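Local coordinates for protein aminofutalosine deaminase (Helicobacter pylori, PDB 7LKK) that deaminates aminofutalosine in the menaquinone pathway, using a bound metal ion, and probably also converts adenosine to inosine, at residues A[77-83]-A[133-139]; A[157-161]-A[191-195]; A[216-220]-A[266-270]; A[219-223]-A[259-263]. One frame throughout, in Å; residues are numbered along the deposited sequence.

In the fold
Interactions 1 to 3 join neighbouring strands of the parallel barrel of this amidohydrolase, while interaction 4 ties one of them to a helix. Starting from the N terminus, interaction 1 closes a loop of 49 residues, rich in helix, between strands 69-80 and 130-137. Interaction 2 then opens and closes in series, bringing strand 187-193 back beside 152-159 after helix 166-180. Strand 218-222 starts both remaining loops: interaction 4 closes at helix 259-264, and its span falls within that of interaction 3, which closes at strand 269-275; the two share Ser219 and Thr220. Interactions 1 and 4 meet at the iron, and interactions 1, 2 and 4 all touch the inhibitor, whereas interaction 3 lies away from that pocket.

Interaction 1. Residues A[77-83]-A[133-139]; sequences NAHTHFE and VGAISNH. With FE (Fe (III) ion), chain E; MCF ((8R)-3-(5-S-methyl-5-thio-beta-D-ribofuranosyl)-3,6,7,8-tetrahydroimidazo[4,5-d][1,3]diazepin-8-ol), chain J; EDO (1,2-ethanediol), chain F.
Glu83 OE1 is held by two donors just past the end of strand 133-137: Asn138 N, at 2.9 Å and almost straight at 176° but 28° out of the carboxylate plane, and a water 2.8 Å from OE1. The other oxygen, OE2, receives His139 N on its syn lone pair. Upstream, 77-80 and 133-137 run parallel as neighbouring strands of the TIM barrel of the metallo-dependent hydrolases. Gly134 N binds Asn77 O at 2.7 Å, Gly134 O takes Thr80 N, and Ile136 N meets Thr80 O. Between Asn77 and Thr80 the register slips by one residue, a beta bulge at the start of the His-x-His metal motif, His79 and His81.

Both imidazoles lean on Ile136. Its CB sits over one face of the His81 ring, 3.9 Å from the centroid, a CH-pi contact, while N1 of the inhibitor covers the opposite face, so that ring is sandwiched. Ile136 CG2 touches His81 CE1, and CG1 comes obliquely to His79 CE1 at 3.5 Å. A trans first torsion (chi1 -173°) lets His79 carry NE2 to within 2.1 Å of the iron; His81 NE2, the inhibitor's O8 and His221 are the other ligands, and Asp328 also belongs to the metal site. On the face away from the metal, Ala135 CB packs against the edge of the Phe82 ring.

Another water joins Phe82 N to Ile136 O. Beyond the strand end, Asn138 OD1 accepts a hydrogen bond from the ribose hydroxyl O3S of the inhibitor at 2.7 Å.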
# COMPACT_ATOMS: atom_id res chain seq x y z
N ASN A 77 0.29 7.73 -16.97
CA ASN A 77 1.25 6.81 -16.36
C ASN A 77 2.52 6.91 -17.20
O ASN A 77 2.64 6.26 -18.24
CB ASN A 77 0.69 5.39 -16.32
CG ASN A 77 1.56 4.44 -15.51
OD1 ASN A 77 2.53 4.86 -14.88
ND2 ASN A 77 1.22 3.16 -15.53
N ALA A 78 3.47 7.71 -16.73
CA ALA A 78 4.58 8.17 -17.56
C ALA A 78 5.71 7.16 -17.71
O ALA A 78 6.65 7.43 -18.47
CB ALA A 78 5.15 9.48 -17.00
N HIS A 79 5.66 6.02 -17.02
CA HIS A 79 6.77 5.07 -17.05
C HIS A 79 6.25 3.68 -16.74
O HIS A 79 5.93 3.38 -15.58
CB HIS A 79 7.86 5.48 -16.07
CG HIS A 79 9.11 4.65 -16.18
ND1 HIS A 79 10.09 4.91 -17.11
CD2 HIS A 79 9.53 3.58 -15.47
CE1 HIS A 79 11.07 4.03 -16.97
NE2 HIS A 79 10.75 3.21 -15.98
N THR A 80 6.16 2.82 -17.75
CA THR A 80 5.82 1.42 -17.54
C THR A 80 6.58 0.57 -18.55
O THR A 80 7.03 1.06 -19.59
CB THR A 80 4.31 1.18 -17.66
OG1 THR A 80 4.02 -0.18 -17.30
CG2 THR A 80 3.84 1.44 -19.07
N HIS A 81 6.72 -0.71 -18.23
CA HIS A 81 7.37 -1.70 -19.09
C HIS A 81 6.36 -2.80 -19.40
O HIS A 81 6.26 -3.79 -18.67
CB HIS A 81 8.62 -2.28 -18.43
CG HIS A 81 9.64 -1.26 -18.04
ND1 HIS A 81 10.83 -1.09 -18.73
CD2 HIS A 81 9.67 -0.37 -17.02
CE1 HIS A 81 11.53 -0.13 -18.15
NE2 HIS A 81 10.85 0.32 -17.11
N PHE A 82 5.60 -2.63 -20.49
CA PHE A 82 4.58 -3.61 -20.83
C PHE A 82 5.17 -4.96 -21.19
O PHE A 82 4.55 -6.00 -20.94
CB PHE A 82 3.72 -3.10 -21.99
CG PHE A 82 2.67 -2.11 -21.58
CD1 PHE A 82 1.57 -2.52 -20.84
CD2 PHE A 82 2.77 -0.78 -21.95
CE1 PHE A 82 0.60 -1.61 -20.47
CE2 PHE A 82 1.79 0.13 -21.58
CZ PHE A 82 0.71 -0.29 -20.83
N GLU A 83 6.38 -4.98 -21.77
CA GLU A 83 6.97 -6.24 -22.21
C GLU A 83 7.23 -7.21 -21.07
O GLU A 83 7.31 -8.42 -21.31
CB GLU A 83 8.28 -5.96 -22.96
CG GLU A 83 8.09 -5.18 -24.26
CD GLU A 83 9.41 -4.76 -24.88
OE1 GLU A 83 10.29 -4.25 -24.15
OE2 GLU A 83 9.57 -4.92 -26.11
N VAL A 133 0.00 6.72 -21.55
CA VAL A 133 1.07 5.90 -20.99
C VAL A 133 2.40 6.28 -21.64
O VAL A 133 2.47 6.52 -22.85
CB VAL A 133 0.79 4.39 -21.17
CG1 VAL A 133 -0.35 3.95 -20.27
CG2 VAL A 133 0.49 4.06 -22.63
N GLY A 134 3.44 6.35 -20.82
CA GLY A 134 4.81 6.36 -21.31
C GLY A 134 5.38 4.96 -21.25
O GLY A 134 5.74 4.48 -20.17
N ALA A 135 5.43 4.28 -22.39
CA ALA A 135 5.78 2.87 -22.46
C ALA A 135 7.25 2.71 -22.85
O ALA A 135 7.64 3.08 -23.96
CB ALA A 135 4.88 2.14 -23.45
N ILE A 136 8.05 2.16 -21.94
CA ILE A 136 9.43 1.83 -22.24
C ILE A 136 9.46 0.49 -22.97
O ILE A 136 8.88 -0.50 -22.50
CB ILE A 136 10.28 1.78 -20.96
CG1 ILE A 136 10.18 3.11 -20.21
CG2 ILE A 136 11.73 1.45 -21.30
CD1 ILE A 136 11.16 4.16 -20.69
N SER A 137 10.15 0.45 -24.11
CA SER A 137 10.14 -0.73 -24.96
C SER A 137 11.54 -1.00 -25.48
O SER A 137 12.22 -0.09 -25.95
CB SER A 137 9.18 -0.54 -26.14
OG SER A 137 9.09 -1.72 -26.92
N ASN A 138 11.96 -2.27 -25.38
CA ASN A 138 13.24 -2.71 -25.93
C ASN A 138 13.11 -3.40 -27.28
O ASN A 138 14.07 -3.41 -28.05
CB ASN A 138 13.93 -3.67 -24.95
CG ASN A 138 14.24 -3.02 -23.62
OD1 ASN A 138 13.82 -3.50 -22.57
ND2 ASN A 138 14.98 -1.92 -23.65
N HIS A 139 11.94 -3.98 -27.58
CA HIS A 139 11.76 -4.76 -28.80
C HIS A 139 10.47 -4.44 -29.54
O HIS A 139 10.20 -5.08 -30.57
CB HIS A 139 11.81 -6.26 -28.49
CG HIS A 139 13.03 -6.69 -27.73
ND1 HIS A 139 14.29 -6.68 -28.28
CD2 HIS A 139 13.18 -7.14 -26.46
CE1 HIS A 139 15.16 -7.10 -27.38
NE2 HIS A 139 14.51 -7.39 -26.27
FE FE E . 11.66 1.39 -15.64
O8 MCF J . 12.86 0.71 -14.24
C8 MCF J . 12.70 -0.58 -13.71
C7 MCF J . 13.80 -0.95 -12.72
N6 MCF J . 15.05 -0.32 -13.07
C5 MCF J . 15.54 -0.42 -14.43
N4 MCF J . 14.87 -1.11 -15.53
C10 MCF J . 13.62 -1.90 -15.65
C9 MCF J . 12.56 -1.66 -14.80
N1 MCF J . 11.58 -2.49 -15.14
C2 MCF J . 11.97 -3.24 -16.17
N3 MCF J . 13.22 -2.87 -16.48
C1S MCF J . 14.00 -3.51 -17.59
C2S MCF J . 14.78 -2.50 -18.46
O2S MCF J . 13.98 -1.98 -19.43
O4S MCF J . 14.91 -4.26 -17.10
C4S MCF J . 16.08 -4.33 -18.22
C3S MCF J . 15.86 -3.38 -19.08
O3S MCF J . 15.36 -3.97 -20.37
C5S MCF J . 17.43 -4.14 -17.54
S5S MCF J . 18.70 -5.05 -18.47
C6S MCF J . 20.33 -4.38 -18.04
C1 EDO F . 14.90 -7.38 -22.54
O1 EDO F . 13.76 -6.62 -22.13
C2 EDO F . 16.18 -6.61 -22.25
O2 EDO F . 16.49 -6.69 -20.85
O HOH W 1 6.14 -0.72 -22.32
O HOH W 2 8.91 -2.89 -22.14

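Interaction 2. Residues A[157-161]-A[191-195]; sequences LEFLG and LAVHA. With MCF ((8R)-3-(5-S-methyl-5-thio-beta-D-ribofuranosyl)-3,6,7,8-tetrahydroimidazo[4,5-d][1,3]diazepin-8-ol), chain J.
Leu160 CD1 lies over one face of the His194 ring, 3.8 Å from its centroid, a CH-pi contact displaced toward the rim. Glu158 comes to the same ring at its edge, OE2 standing 3.3 Å from His194 CD2, with the carboxylate and ring planes 78° apart. The ring is thus hemmed in over one face and at one edge, and Ser198 holds its ND1. Farther back along the strands the parallel pair is close-knit: Phe159 N binds Ala192 O at 2.8 Å, Ala192 N binds Leu157 O, and Glu158 CB touches Ala192 CB.

Against this tight packing stands a looser side, where a water fills in between Glu158 OE2 and Val193 O; the backbone bond from His194 N to Phe159 O stretches to 3.3 Å, and Leu160, partly exposed, borders the ligand. Fully extended from its backbone N out to CD (chi1 174°), Glu158 carries OE1 to the inhibitor's O2S at 2.5 Å; Asn138 shares that oxygen. His194 NE2 makes a weak hydrogen bond to N4.

Such side chains at the C-terminal ends of adjacent strands, here joined by a beta-alpha-beta crossover, make up the active-site rim of a TIM barrel.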
# COMPACT_ATOMS: atom_id res chain seq x y z
N LEU A 157 11.59 3.86 -27.16
CA LEU A 157 12.48 2.77 -27.55
C LEU A 157 13.78 2.90 -26.76
O LEU A 157 14.53 3.86 -26.94
CB LEU A 157 12.76 2.80 -29.05
CG LEU A 157 13.65 1.66 -29.55
CD1 LEU A 157 13.02 0.31 -29.27
CD2 LEU A 157 13.97 1.81 -31.03
N GLU A 158 14.03 1.94 -25.88
CA GLU A 158 15.10 2.04 -24.89
C GLU A 158 16.34 1.30 -25.38
O GLU A 158 16.26 0.12 -25.75
CB GLU A 158 14.64 1.47 -23.55
CG GLU A 158 15.73 1.40 -22.51
CD GLU A 158 15.24 0.79 -21.21
OE1 GLU A 158 14.98 -0.43 -21.19
OE2 GLU A 158 15.10 1.54 -20.22
N PHE A 159 17.48 1.99 -25.35
CA PHE A 159 18.73 1.42 -25.82
C PHE A 159 19.49 0.79 -24.66
O PHE A 159 19.61 1.38 -23.58
CB PHE A 159 19.59 2.49 -26.49
CG PHE A 159 20.89 1.98 -27.01
CD1 PHE A 159 20.96 1.34 -28.23
CD2 PHE A 159 22.05 2.11 -26.26
CE1 PHE A 159 22.16 0.85 -28.71
CE2 PHE A 159 23.25 1.62 -26.73
CZ PHE A 159 23.31 1.00 -27.95
N LEU A 160 20.02 -0.41 -24.90
CA LEU A 160 20.89 -1.12 -23.97
C LEU A 160 22.20 -1.44 -24.68
O LEU A 160 22.19 -1.86 -25.84
CB LEU A 160 20.25 -2.42 -23.47
CG LEU A 160 19.21 -2.43 -22.35
CD1 LEU A 160 19.87 -2.15 -21.02
CD2 LEU A 160 18.06 -1.46 -22.60
N GLY A 161 23.32 -1.23 -23.99
CA GLY A 161 24.61 -1.57 -24.58
C GLY A 161 25.81 -0.91 -23.93
O GLY A 161 26.00 0.30 -24.06
N LEU A 191 12.63 7.99 -27.37
CA LEU A 191 13.85 7.22 -27.19
C LEU A 191 14.25 7.22 -25.72
O LEU A 191 13.88 8.12 -24.96
CB LEU A 191 14.99 7.78 -28.04
CG LEU A 191 14.85 7.54 -29.55
CD1 LEU A 191 15.61 8.59 -30.34
CD2 LEU A 191 15.33 6.14 -29.90
N ALA A 192 15.00 6.20 -25.32
CA ALA A 192 15.43 6.08 -23.94
C ALA A 192 16.85 5.54 -23.87
O ALA A 192 17.23 4.65 -24.63
CB ALA A 192 14.49 5.18 -23.14
N VAL A 193 17.63 6.09 -22.94
CA VAL A 193 18.90 5.53 -22.52
C VAL A 193 18.65 4.79 -21.21
O VAL A 193 18.10 5.37 -20.27
CB VAL A 193 19.96 6.63 -22.33
CG1 VAL A 193 21.28 6.03 -21.86
CG2 VAL A 193 20.14 7.42 -23.63
N HIS A 194 19.02 3.51 -21.15
CA HIS A 194 18.60 2.69 -20.02
C HIS A 194 19.11 3.25 -18.70
O HIS A 194 18.31 3.63 -17.83
CB HIS A 194 19.05 1.24 -20.19
CG HIS A 194 18.68 0.38 -19.03
ND1 HIS A 194 19.59 0.00 -18.06
CD2 HIS A 194 17.49 -0.13 -18.64
CE1 HIS A 194 18.98 -0.73 -17.15
NE2 HIS A 194 17.70 -0.82 -17.48
N ALA A 195 20.42 3.30 -18.52
CA ALA A 195 20.99 3.64 -17.22
C ALA A 195 22.47 3.97 -17.42
O ALA A 195 23.06 3.61 -18.44
CB ALA A 195 20.82 2.49 -16.22
O8 MCF J . 12.86 0.71 -14.24
C8 MCF J . 12.70 -0.58 -13.71
C7 MCF J . 13.80 -0.95 -12.72
N6 MCF J . 15.05 -0.32 -13.07
C5 MCF J . 15.54 -0.42 -14.43
N4 MCF J . 14.87 -1.11 -15.53
C10 MCF J . 13.62 -1.90 -15.65
C9 MCF J . 12.56 -1.66 -14.80
N1 MCF J . 11.58 -2.49 -15.14
C2 MCF J . 11.97 -3.24 -16.17
N3 MCF J . 13.22 -2.87 -16.48
C1S MCF J . 14.00 -3.51 -17.59
C2S MCF J . 14.78 -2.50 -18.46
O2S MCF J . 13.98 -1.98 -19.43
O4S MCF J . 14.91 -4.26 -17.10
C4S MCF J . 16.08 -4.33 -18.22
C3S MCF J . 15.86 -3.38 -19.08
O3S MCF J . 15.36 -3.97 -20.37
C5S MCF J . 17.43 -4.14 -17.54
S5S MCF J . 18.70 -5.05 -18.47
C6S MCF J . 20.33 -4.38 -18.04
O HOH W 3 15.22 4.16 -19.78

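Interaction 3. Residues A[216-220]-A[266-270]; sequences SLLST and FKDTH. With EDO (1,2-ethanediol), chain H.
A single backbone hydrogen bond joins the segments, Leu218 N to His270 O at 3.1 Å, running nearly along the C=O axis with an N-H...O angle of 153°. It marks the entry to two neighbouring parallel strands of the TIM barrel, 218-222 and 269-275, whose pairing goes on beyond this contact through Leu272 and Val274.

Next to this bond, the side chains of Leu217 and His270 extend together in one direction. The branch point CG of Leu217 makes a CH-pi contact over the His270 ring, 4.0 Å from its centroid and closest to CD2, at 3.6 Å. The far end of the ring is held too, since NE2 goes on to bond the carbonyl of Ala371.

Leu218 and Thr220 point toward the other segment. Leu218 is modelled in two conformers; in the one described here CD1 meets the edge of the Phe266 ring at CD1, 4.1 Å away, a tentative contact that the other conformer may not share. Thr220 CG2 approaches Phe266 CZ obliquely. Helices 201-213 and 281-291 flank the phenyl ring, placing this packing between the barrel wall and its outer helices.

An ethanediol, probably from the crystallisation liquor, bridges the segments where they diverge: its O2 donates to Ser216 O at 2.6 Å, and its O1 accepts from His270 N at 2.9 Å.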
# COMPACT_ATOMS: atom_id res chain seq x y z
N SER A 216 12.49 14.04 -30.62
CA SER A 216 11.90 13.02 -29.76
C SER A 216 12.17 13.32 -28.29
O SER A 216 13.18 13.94 -27.94
CB SER A 216 12.45 11.64 -30.11
OG SER A 216 12.03 11.21 -31.39
N LEU A 217 11.25 12.87 -27.44
CA LEU A 217 11.48 12.94 -26.00
C LEU A 217 12.52 11.91 -25.59
O LEU A 217 12.81 10.95 -26.31
CB LEU A 217 10.18 12.71 -25.23
CG LEU A 217 9.19 13.85 -24.99
CD1 LEU A 217 9.08 14.80 -26.17
CD2 LEU A 217 7.82 13.28 -24.63
N LEU A 218 13.09 12.10 -24.40
CA LEU A 218 14.08 11.18 -23.86
C LEU A 218 13.67 10.75 -22.45
O LEU A 218 12.95 11.47 -21.75
CB LEU A 218 15.48 11.80 -23.82
CG LEU A 218 16.22 11.87 -25.16
CD1 LEU A 218 17.34 12.90 -25.11
CD2 LEU A 218 16.76 10.51 -25.55
N SER A 219 14.13 9.57 -22.06
CA SER A 219 13.87 9.03 -20.73
C SER A 219 15.08 8.20 -20.32
O SER A 219 15.79 7.67 -21.17
CB SER A 219 12.59 8.19 -20.70
OG SER A 219 12.30 7.75 -19.39
N THR A 220 15.30 8.11 -19.01
CA THR A 220 16.44 7.36 -18.51
C THR A 220 16.21 7.02 -17.04
O THR A 220 15.54 7.75 -16.32
CB THR A 220 17.75 8.15 -18.68
OG1 THR A 220 18.86 7.34 -18.27
CG2 THR A 220 17.73 9.43 -17.86
N PHE A 266 22.52 15.14 -21.33
CA PHE A 266 21.15 15.53 -21.62
C PHE A 266 20.94 17.03 -21.53
O PHE A 266 19.79 17.48 -21.42
CB PHE A 266 20.20 14.80 -20.67
CG PHE A 266 20.31 13.30 -20.73
CD1 PHE A 266 19.50 12.57 -21.59
CD2 PHE A 266 21.23 12.62 -19.95
CE1 PHE A 266 19.60 11.19 -21.66
CE2 PHE A 266 21.34 11.24 -20.01
CZ PHE A 266 20.52 10.53 -20.87
N LYS A 267 22.02 17.81 -21.56
CA LYS A 267 21.92 19.26 -21.48
C LYS A 267 21.00 19.81 -22.57
O LYS A 267 21.12 19.44 -23.74
CB LYS A 267 23.32 19.89 -21.60
CG LYS A 267 23.33 21.40 -21.66
CD LYS A 267 24.70 21.96 -21.33
CE LYS A 267 25.23 22.84 -22.44
NZ LYS A 267 25.92 22.03 -23.50
N ASP A 268 20.10 20.70 -22.17
CA ASP A 268 19.14 21.35 -23.07
C ASP A 268 18.33 20.33 -23.86
O ASP A 268 18.30 20.33 -25.09
CB ASP A 268 19.86 22.33 -24.01
CG ASP A 268 20.65 23.39 -23.26
OD1 ASP A 268 21.86 23.53 -23.53
OD2 ASP A 268 20.06 24.09 -22.42
N THR A 269 17.65 19.45 -23.12
CA THR A 269 16.79 18.43 -23.70
C THR A 269 15.50 18.36 -22.90
O THR A 269 15.37 18.96 -21.83
CB THR A 269 17.46 17.05 -23.73
OG1 THR A 269 17.88 16.70 -22.41
CG2 THR A 269 18.65 17.04 -24.67
N HIS A 270 14.53 17.62 -23.44
CA HIS A 270 13.31 17.24 -22.72
C HIS A 270 13.48 15.78 -22.32
O HIS A 270 13.18 14.87 -23.09
CB HIS A 270 12.08 17.46 -23.60
CG HIS A 270 10.78 17.11 -22.93
ND1 HIS A 270 9.71 17.99 -22.89
CD2 HIS A 270 10.37 15.99 -22.30
CE1 HIS A 270 8.70 17.42 -22.26
NE2 HIS A 270 9.08 16.21 -21.88
C1 EDO H . 15.81 16.78 -27.10
O1 EDO H . 14.86 16.41 -26.10
C2 EDO H . 15.08 17.07 -28.40
O2 EDO H . 14.60 15.84 -28.96

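Interaction 4. Residues A[219-223]-A[259-263]; sequences STHFL and ANDYI. With FE (Fe (III) ion), chain E; MCF ((8R)-3-(5-S-methyl-5-thio-beta-D-ribofuranosyl)-3,6,7,8-tetrahydroimidazo[4,5-d][1,3]diazepin-8-ol), chain J.
The Phe222 ring has Leu223 CG over the centre of one face and Ala259 CB at its edge, while Tyr262 CD2 and Ile263 CG1 come in obliquely. The Tyr262 ring in turn has Thr220 OG1 in its plane, at the hydroxyl end. Here a strand of the TIM barrel, 219-222, faces the helix beginning at Ala259, the two running nearly antiparallel at 171° with axes 11.4 Å apart; side chains bridge that distance.

The side chains of Phe222 and Tyr262 run antiparallel, one alongside the other, with Phe222 CD1 lying 3.8 Å from Tyr262 CD2. Ile263 is set roughly perpendicular to the phenylalanine, its CG1 and CD1 both 3.6 Å from Phe222 CZ. A chi1 of -171°, which turns the phenyl group away from its own backbone N, lets it reach across to the helix, and Ile287 of helix 281-291 adds to the same apolar cluster.

His221 points the other way, into the barrel. Its ring has C5 of the inhibitor over the centre of one face, its ND1 is bonded to the carbonyl of His194, and NE2 binds the iron at 2.4 Å. One residue earlier, Thr220 OG1, also bonded to Val193 O, accepts the hydroxyl hydrogen bond of Tyr262 OH at 2.7 Å.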
# COMPACT_ATOMS: atom_id res chain seq x y z
N SER A 219 14.13 9.57 -22.06
CA SER A 219 13.87 9.03 -20.73
C SER A 219 15.08 8.20 -20.32
O SER A 219 15.79 7.67 -21.17
CB SER A 219 12.59 8.19 -20.70
OG SER A 219 12.30 7.75 -19.39
N THR A 220 15.30 8.11 -19.01
CA THR A 220 16.44 7.36 -18.51
C THR A 220 16.21 7.02 -17.04
O THR A 220 15.54 7.75 -16.32
CB THR A 220 17.75 8.15 -18.68
OG1 THR A 220 18.86 7.34 -18.27
CG2 THR A 220 17.73 9.43 -17.86
N HIS A 221 16.76 5.87 -16.63
CA HIS A 221 16.82 5.50 -15.22
C HIS A 221 18.07 6.13 -14.61
O HIS A 221 19.16 6.01 -15.17
CB HIS A 221 16.85 3.98 -15.05
CG HIS A 221 15.68 3.28 -15.67
ND1 HIS A 221 15.73 2.70 -16.92
CD2 HIS A 221 14.42 3.08 -15.21
CE1 HIS A 221 14.56 2.16 -17.20
NE2 HIS A 221 13.75 2.37 -16.18
N PHE A 222 17.91 6.78 -13.46
CA PHE A 222 19.01 7.54 -12.87
C PHE A 222 19.09 7.27 -11.37
O PHE A 222 18.12 7.51 -10.65
CB PHE A 222 18.83 9.04 -13.13
CG PHE A 222 20.03 9.86 -12.75
CD1 PHE A 222 21.26 9.62 -13.33
CD2 PHE A 222 19.93 10.86 -11.80
CE1 PHE A 222 22.37 10.36 -12.98
CE2 PHE A 222 21.03 11.61 -11.44
CZ PHE A 222 22.25 11.36 -12.03
N LEU A 223 20.26 6.80 -10.93
CA LEU A 223 20.61 6.65 -9.51
C LEU A 223 19.48 5.98 -8.72
O LEU A 223 18.94 6.52 -7.75
CB LEU A 223 21.01 8.00 -8.92
CG LEU A 223 22.23 8.63 -9.61
CD1 LEU A 223 22.75 9.85 -8.85
CD2 LEU A 223 23.34 7.61 -9.78
N ALA A 259 28.38 11.50 -11.56
CA ALA A 259 27.00 11.71 -11.99
C ALA A 259 26.89 12.86 -12.98
O ALA A 259 26.09 12.80 -13.93
CB ALA A 259 26.10 11.96 -10.78
N ASN A 260 27.68 13.91 -12.79
CA ASN A 260 27.60 15.08 -13.67
C ASN A 260 27.97 14.73 -15.10
O ASN A 260 27.40 15.29 -16.05
CB ASN A 260 28.49 16.20 -13.14
CG ASN A 260 27.89 16.90 -11.94
OD1 ASN A 260 26.81 16.53 -11.47
ND2 ASN A 260 28.59 17.90 -11.42
N ASP A 261 28.92 13.81 -15.29
CA ASP A 261 29.29 13.37 -16.63
C ASP A 261 28.08 12.77 -17.35
O ASP A 261 27.89 12.99 -18.55
CB ASP A 261 30.43 12.35 -16.55
CG ASP A 261 31.02 12.02 -17.91
OD1 ASP A 261 31.04 12.91 -18.78
OD2 ASP A 261 31.46 10.87 -18.10
N TYR A 262 27.26 12.01 -16.63
CA TYR A 262 26.06 11.42 -17.23
C TYR A 262 24.99 12.48 -17.46
O TYR A 262 24.40 12.56 -18.54
CB TYR A 262 25.53 10.29 -16.35
CG TYR A 262 24.45 9.47 -17.00
CD1 TYR A 262 24.76 8.49 -17.93
CD2 TYR A 262 23.11 9.68 -16.69
CE1 TYR A 262 23.77 7.73 -18.53
CE2 TYR A 262 22.11 8.94 -17.28
CZ TYR A 262 22.44 7.96 -18.20
OH TYR A 262 21.46 7.21 -18.80
N ILE A 263 24.72 13.30 -16.44
CA ILE A 263 23.67 14.31 -16.53
C ILE A 263 23.93 15.26 -17.69
O ILE A 263 23.01 15.60 -18.45
CB ILE A 263 23.55 15.07 -15.19
CG1 ILE A 263 23.04 14.15 -14.08
CG2 ILE A 263 22.64 16.29 -15.35
CD1 ILE A 263 23.30 14.69 -12.69
FE FE E . 11.66 1.39 -15.64
O8 MCF J . 12.86 0.71 -14.24
C8 MCF J . 12.70 -0.58 -13.71
C7 MCF J . 13.80 -0.95 -12.72
N6 MCF J . 15.05 -0.32 -13.07
C5 MCF J . 15.54 -0.42 -14.43
N4 MCF J . 14.87 -1.11 -15.53
C10 MCF J . 13.62 -1.90 -15.65
C9 MCF J . 12.56 -1.66 -14.80
N1 MCF J . 11.58 -2.49 -15.14
C2 MCF J . 11.97 -3.24 -16.17
N3 MCF J . 13.22 -2.87 -16.48
C1S MCF J . 14.00 -3.51 -17.59
C2S MCF J . 14.78 -2.50 -18.46
O2S MCF J . 13.98 -1.98 -19.43
O4S MCF J . 14.91 -4.26 -17.10
C4S MCF J . 16.08 -4.33 -18.22
C3S MCF J . 15.86 -3.38 -19.08
O3S MCF J . 15.36 -3.97 -20.37
C5S MCF J . 17.43 -4.14 -17.54
S5S MCF J . 18.70 -5.05 -18.47
C6S MCF J . 20.33 -4.38 -18.04